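Local coordinates for protein histidine utilization repressor (Pseudomonas syringae pv. tomato, PDB 2PKH) that probably represses the histidine utilization genes by binding operator DNA until inducer arrives, the fragment here being its C-terminal UTRA domain, at residues Gln69-Leu73 / Gln74-Ala78. Numbering follows the deposited sequence.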
loop_
_atom_site.group_PDB
_atom_site.type_symbol
_atom_site.label_atom_id
_atom_site.label_comp_id
_atom_site.label_asym_id
_atom_site.label_seq_id
_atom_site.Cartn_x
_atom_site.Cartn_y
_atom_site.Cartn_z
ATOM N N GLN B 69 18.216 -14.695 -21.341
ATOM C CA GLN B 69 17.051 -15.305 -20.717
ATOM C C GLN B 69 15.828 -15.561 -21.677
ATOM O O GLN B 69 15.669 -14.872 -22.730
ATOM C CB GLN B 69 16.607 -14.438 -19.541
ATOM C CG GLN B 69 17.697 -14.069 -18.552
ATOM C CD GLN B 69 18.411 -15.310 -17.978
ATOM O OE1 GLN B 69 17.767 -16.280 -17.593
ATOM N NE2 GLN B 69 19.733 -15.282 -17.952
ATOM N N ASP B 70 15.007 -16.561 -21.313
ATOM C CA ASP B 70 13.801 -16.899 -22.037
ATOM C C ASP B 70 12.631 -16.393 -21.223
ATOM O O ASP B 70 12.152 -17.056 -20.311
ATOM C CB ASP B 70 13.693 -18.405 -22.262
ATOM C CG ASP B 70 12.381 -18.810 -22.944
ATOM O OD1 ASP B 70 11.466 -17.968 -23.057
ATOM O OD2 ASP B 70 12.254 -19.998 -23.361
ATOM N N PHE B 71 12.182 -15.178 -21.538
ATOM C CA PHE B 71 11.150 -14.549 -20.746
ATOM C C PHE B 71 9.757 -15.028 -21.137
ATOM O O PHE B 71 8.756 -14.461 -20.693
ATOM C CB PHE B 71 11.257 -13.030 -20.874
ATOM C CG PHE B 71 12.556 -12.466 -20.327
ATOM C CD1 PHE B 71 12.829 -12.545 -18.934
ATOM C CD2 PHE B 71 13.489 -11.845 -21.198
ATOM C CE1 PHE B 71 14.012 -12.061 -18.420
ATOM C CE2 PHE B 71 14.643 -11.309 -20.684
ATOM C CZ PHE B 71 14.888 -11.425 -19.267
ATOM N N THR B 72 9.649 -16.088 -21.956
ATOM C CA THR B 72 8.370 -16.837 -21.973
ATOM C C THR B 72 8.249 -17.753 -20.751
ATOM O O THR B 72 7.170 -18.221 -20.440
ATOM C CB THR B 72 8.122 -17.652 -23.289
ATOM O OG1 THR B 72 9.126 -18.650 -23.447
ATOM C CG2 THR B 72 8.154 -16.744 -24.483
ATOM N N LEU B 73 9.341 -18.003 -20.031
ATOM C CA LEU B 73 9.287 -18.903 -18.868
ATOM C C LEU B 73 9.266 -18.161 -17.525
ATOM O O LEU B 73 8.885 -18.723 -16.492
ATOM C CB LEU B 73 10.461 -19.910 -18.911
ATOM C CG LEU B 73 10.628 -20.826 -20.132
ATOM C CD1 LEU B 73 11.840 -21.763 -19.967
ATOM C CD2 LEU B 73 9.357 -21.667 -20.363
ATOM N N GLN B 74 9.636 -16.879 -17.545
ATOM C CA GLN B 74 9.795 -16.095 -16.349
ATOM C C GLN B 74 9.574 -14.611 -16.754
ATOM O O GLN B 74 9.875 -14.273 -17.854
ATOM C CB GLN B 74 11.246 -16.321 -15.856
ATOM C CG GLN B 74 11.586 -15.775 -14.476
ATOM C CD GLN B 74 13.011 -16.129 -14.074
ATOM O OE1 GLN B 74 13.906 -16.296 -14.926
ATOM N NE2 GLN B 74 13.221 -16.278 -12.796
ATOM N N THR B 75 9.026 -13.728 -15.912
ATOM C CA THR B 75 9.016 -12.309 -16.293
ATOM C C THR B 75 10.423 -11.710 -16.013
ATOM O O THR B 75 11.204 -12.234 -15.163
ATOM C CB THR B 75 8.021 -11.474 -15.496
ATOM O OG1 THR B 75 8.448 -11.428 -14.136
ATOM C CG2 THR B 75 6.555 -11.991 -15.616
ATOM N N PRO B 76 10.799 -10.653 -16.749
ATOM C CA PRO B 76 12.014 -9.878 -16.430
ATOM C C PRO B 76 12.123 -9.444 -14.932
ATOM O O PRO B 76 13.167 -9.611 -14.292
ATOM C CB PRO B 76 11.928 -8.671 -17.363
ATOM C CG PRO B 76 11.084 -9.179 -18.578
ATOM C CD PRO B 76 10.148 -10.251 -18.019
ATOM N N TYR B 77 11.032 -8.935 -14.371
ATOM C CA TYR B 77 11.073 -8.552 -12.941
ATOM C C TYR B 77 11.409 -9.721 -12.032
ATOM O O TYR B 77 12.198 -9.556 -11.133
ATOM C CB TYR B 77 9.778 -7.935 -12.524
ATOM C CG TYR B 77 9.927 -7.220 -11.208
ATOM C CD1 TYR B 77 10.442 -5.920 -11.142
ATOM C CD2 TYR B 77 9.594 -7.862 -10.011
ATOM C CE1 TYR B 77 10.585 -5.251 -9.914
ATOM C CE2 TYR B 77 9.775 -7.231 -8.785
ATOM C CZ TYR B 77 10.260 -5.918 -8.738
ATOM O OH TYR B 77 10.379 -5.246 -7.502
ATOM N N ALA B 78 10.825 -10.895 -12.273
ATOM C CA ALA B 78 11.096 -12.047 -11.439
ATOM C C ALA B 78 12.546 -12.395 -11.590
ATOM O O ALA B 78 13.243 -12.618 -10.594
ATOM C CB ALA B 78 10.233 -13.233 -11.862
#
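Asp70 OD1 accepts from Thr72 N at 2.8 Å in an Asx turn, Thr72 OG1 sitting very close too, at a doubtfully short 2.5 Å, while Leu73 N bonds back to Asp70 O. A short aspartate carboxylate suits this place because it reaches the amide two residues on. The turn sits in the loop between strand 49-59 and helix 76-83 of the UTRA domain. Across the bend, Pro76 CG lies over one face of the Phe71 ring, 4.0 Å from the centroid and 18° off the normal, a CH-pi contact. Gln69 CB covers the opposite face, a flat aromatic ring being able to take both. With CG anti to its carbonyl carbon (chi1 -63°), Phe71 brings its CD1 to 3.6 Å from Pro76 CD; Ile42 of strand 36-46 touches both residues, so the helix start packs on the sheet through them. Gln74 O lies at the ring edge, in plane, and takes a weak, bent CA-H...O contact from Phe71 CA at 3.2 Å. Gln74 NE2 donates to Gln82 OE1. Proline fits the first helical turn, where no amide hydrogen is needed, and Thr75, with its short beta-hydroxyl, is the N-cap: its OG1 accepts from Ala78 N at 3.1 Å and 160°.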